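Local coordinates for protein putative D-arabinose 5-phosphate isomerase (Klebsiella pneumoniae subsp. pneumoniae, PDB 3K2V) that probably interconverts D-arabinose 5-phosphate and D-ribulose 5-phosphate, and binds CMP-Kdo through its pair of CBS domains, probably for regulation, at residues A[38-43]-A[55-59]. Residues are numbered along the deposited sequence.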
ATOM      1  N   ASP A  38      15.559  11.190   9.910  1.00 21.55           N
ATOM      2  CA  ASP A  38      14.210  11.696  10.082  1.00 22.87           C
ATOM      3  C   ASP A  38      13.233  11.180   9.050  1.00 21.22           C
ATOM      4  O   ASP A  38      12.031  11.332   9.263  1.00 21.89           O
ATOM      5  CB  ASP A  38      14.183  13.223  10.031  1.00 24.50           C
ATOM      6  CG  ASP A  38      14.897  13.874  11.216  1.00 29.91           C
ATOM      7  OD1 ASP A  38      15.051  13.224  12.276  1.00 35.76           O
ATOM      8  OD2 ASP A  38      15.303  15.055  11.081  1.00 36.33           O
ATOM      9  N   GLU A  39      13.715  10.580   7.950  1.00 19.30           N
ATOM     10  CA  GLU A  39      12.780  10.039   6.972  0.50 18.82           C
ATOM     11  C   GLU A  39      12.256   8.644   7.371  1.00 18.23           C
ATOM     12  O   GLU A  39      11.341   8.134   6.737  1.00 17.69           O
ATOM     13  CB  GLU A  39      13.372  10.044   5.562  0.50 18.69           C
ATOM     14  CG  GLU A  39      13.489  11.442   4.960  0.50 19.44           C
ATOM     15  CD  GLU A  39      14.658  12.221   5.535  0.50 21.89           C
ATOM     16  OE1 GLU A  39      14.412  13.238   6.216  0.50 25.32           O
ATOM     17  OE2 GLU A  39      15.828  11.812   5.324  0.50 23.29           O
ATOM     18  N   ILE A  40      12.827   8.035   8.409  1.00 17.55           N
ATOM     19  CA  ILE A  40      12.339   6.749   8.902  1.00 17.70           C
ATOM     20  C   ILE A  40      11.056   6.990   9.724  1.00 17.14           C
ATOM     21  O   ILE A  40      11.053   7.783  10.655  1.00 16.53           O
ATOM     22  CB  ILE A  40      13.363   6.014   9.816  1.00 17.81           C
ATOM     23  CG1 ILE A  40      14.682   5.753   9.089  1.00 18.67           C
ATOM     24  CG2 ILE A  40      12.800   4.663  10.336  1.00 17.13           C
ATOM     25  CD1 ILE A  40      15.766   5.191  10.032  1.00 17.61           C
ATOM     26  N   PRO A  41       9.964   6.301   9.374  1.00 17.08           N
ATOM     27  CA  PRO A  41       8.787   6.327  10.251  1.00 16.65           C
ATOM     28  C   PRO A  41       8.927   5.382  11.431  1.00 16.07           C
ATOM     29  O   PRO A  41       9.050   4.168  11.261  1.00 16.78           O
ATOM     30  CB  PRO A  41       7.648   5.889   9.335  1.00 16.30           C
ATOM     31  CG  PRO A  41       8.299   5.045   8.294  1.00 18.02           C
ATOM     32  CD  PRO A  41       9.771   5.419   8.213  1.00 17.91           C
ATOM     33  N   HIS A  42       8.932   5.937  12.618  1.00 16.21           N
ATOM     34  CA  HIS A  42       8.951   5.123  13.804  1.00 16.86           C
ATOM     35  C   HIS A  42       8.328   5.851  14.968  1.00 16.66           C
ATOM     36  O   HIS A  42       8.385   7.090  15.052  1.00 16.58           O
ATOM     37  CB  HIS A  42      10.357   4.640  14.147  1.00 17.77           C
ATOM     38  CG  HIS A  42      11.315   5.732  14.501  1.00 19.75           C
ATOM     39  ND1 HIS A  42      11.482   6.186  15.794  1.00 22.33           N
ATOM     40  CD2 HIS A  42      12.171   6.448  13.735  1.00 23.09           C
ATOM     41  CE1 HIS A  42      12.390   7.146  15.802  1.00 23.68           C
ATOM     42  NE2 HIS A  42      12.847   7.303  14.570  1.00 22.56           N
ATOM     43  N   VAL A  43       7.654   5.072  15.820  1.00 15.95           N
ATOM     44  CA  VAL A  43       7.114   5.553  17.083  1.00 16.32           C
ATOM     45  C   VAL A  43       7.552   4.598  18.177  1.00 16.15           C
ATOM     46  O   VAL A  43       8.072   3.523  17.913  1.00 15.35           O
ATOM     47  CB  VAL A  43       5.564   5.672  17.074  1.00 16.78           C
ATOM     48  CG1 VAL A  43       5.108   6.622  15.956  1.00 18.40           C
ATOM     49  CG2 VAL A  43       4.878   4.299  16.918  1.00 15.41           C
ATOM     50  N   GLU A  55       2.402   9.518  12.165  1.00 16.09           N
ATOM     51  CA  GLU A  55       3.773   9.248  11.737  1.00 16.45           C
ATOM     52  C   GLU A  55       3.760   8.621  10.353  1.00 16.65           C
ATOM     53  O   GLU A  55       4.568   9.018   9.497  1.00 16.78           O
ATOM     54  CB  GLU A  55       4.499   8.356  12.744  1.00 17.13           C
ATOM     55  CG  GLU A  55       5.965   7.977  12.384  1.00 17.86           C
ATOM     56  CD  GLU A  55       6.987   9.112  12.553  1.00 21.80           C
ATOM     57  OE1 GLU A  55       6.591  10.234  12.944  1.00 25.73           O
ATOM     58  OE2 GLU A  55       8.207   8.872  12.293  1.00 20.18           O
ATOM     59  N   ILE A  56       2.823   7.690  10.118  1.00 16.22           N
ATOM     60  CA  ILE A  56       2.643   7.082   8.805  1.00 16.42           C
ATOM     61  C   ILE A  56       2.366   8.164   7.766  1.00 16.71           C
ATOM     62  O   ILE A  56       3.002   8.180   6.696  1.00 17.42           O
ATOM     63  CB  ILE A  56       1.505   6.014   8.767  1.00 16.12           C
ATOM     64  CG1 ILE A  56       1.875   4.790   9.593  1.00 17.07           C
ATOM     65  CG2 ILE A  56       1.184   5.615   7.291  1.00 16.17           C
ATOM     66  CD1 ILE A  56       0.712   3.724   9.725  1.00 17.29           C
ATOM     67  N   THR A  57       1.436   9.072   8.071  1.00 15.85           N
ATOM     68  CA  THR A  57       1.088  10.123   7.132  1.00 16.04           C
ATOM     69  C   THR A  57       2.284  11.024   6.830  1.00 16.66           C
ATOM     70  O   THR A  57       2.572  11.309   5.670  1.00 16.43           O
ATOM     71  CB  THR A  57      -0.075  10.975   7.657  1.00 16.36           C
ATOM     72  OG1 THR A  57      -1.191  10.112   7.915  1.00 15.13           O
ATOM     73  CG2 THR A  57      -0.456  12.024   6.639  1.00 16.65           C
ATOM     74  N   ARG A  58       2.991  11.439   7.871  1.00 16.91           N
ATOM     75  CA  ARG A  58       4.085  12.358   7.676  0.50 17.46           C
ATOM     76  C   ARG A  58       5.253  11.786   6.903  1.00 17.91           C
ATOM     77  O   ARG A  58       5.848  12.500   6.117  1.00 16.44           O
ATOM     78  CB  ARG A  58       4.536  12.953   8.994  0.50 17.53           C
ATOM     79  CG  ARG A  58       3.556  13.986   9.399  0.50 17.13           C
ATOM     80  CD  ARG A  58       3.645  14.321  10.826  0.50 18.18           C
ATOM     81  NE  ARG A  58       2.785  15.462  11.088  0.50 18.79           N
ATOM     82  CZ  ARG A  58       2.729  16.085  12.252  0.50 20.96           C
ATOM     83  NH1 ARG A  58       3.514  15.664  13.247  0.50 20.64           N
ATOM     84  NH2 ARG A  58       1.910  17.127  12.410  0.50 20.45           N
ATOM     85  N   LYS A  59       5.562  10.506   7.077  1.00 17.76           N
ATOM     86  CA  LYS A  59       6.758   9.959   6.420  1.00 18.55           C
ATOM     87  C   LYS A  59       6.463   9.345   5.060  1.00 18.69           C
ATOM     88  O   LYS A  59       7.393   9.028   4.298  1.00 18.41           O
ATOM     89  CB  LYS A  59       7.511   8.999   7.346  1.00 18.74           C
ATOM     90  CG  LYS A  59       7.878   9.580   8.726  1.00 21.44           C
ATOM     91  CD  LYS A  59       8.616  10.908   8.681  1.00 22.58           C
ATOM     92  CE  LYS A  59       8.959  11.467  10.077  1.00 22.71           C
ATOM     93  NZ  LYS A  59       9.740  10.564  10.958  1.00 20.63           N
TER
HETATM   94  O   HOH W   1       9.988   9.422   4.740  1.00 18.48           O
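Residues 38-43 leave a 3-10 turn at D38 and E39 and extend into the short strand 42-43, passing the last turn of helix 49-59; the CA atoms of P41 and K59 approach to 5.7 Å. Strand, helix and the parallel strand 63-67 form a beta-alpha-beta unit of the CBS domain, and P41 and V43 form backbone hydrogen bonds with strand 63-67. E55 and K59, one helical turn apart, both direct CB toward the 38-43 chain. Their salt bridge (K59 NZ to E55 OE2, 2.6 Å) doubles as a connector: K59 NZ donates to D38 O at 3.0 Å and I40 O at 3.1 Å, while E55 OE2 accepts from H42 N at 3.0 Å. Aliphatic contacts lie beside it, P41 CB on K59 CB and V43 CG1 on E55 CB, each 3.7 Å. A water bridges E39 O and K59 O. An i to i+4 ion pair can thus satisfy a neighbouring segment's main chain: the direct polar link pairs charged helix side chains with only backbone groups of 38-43.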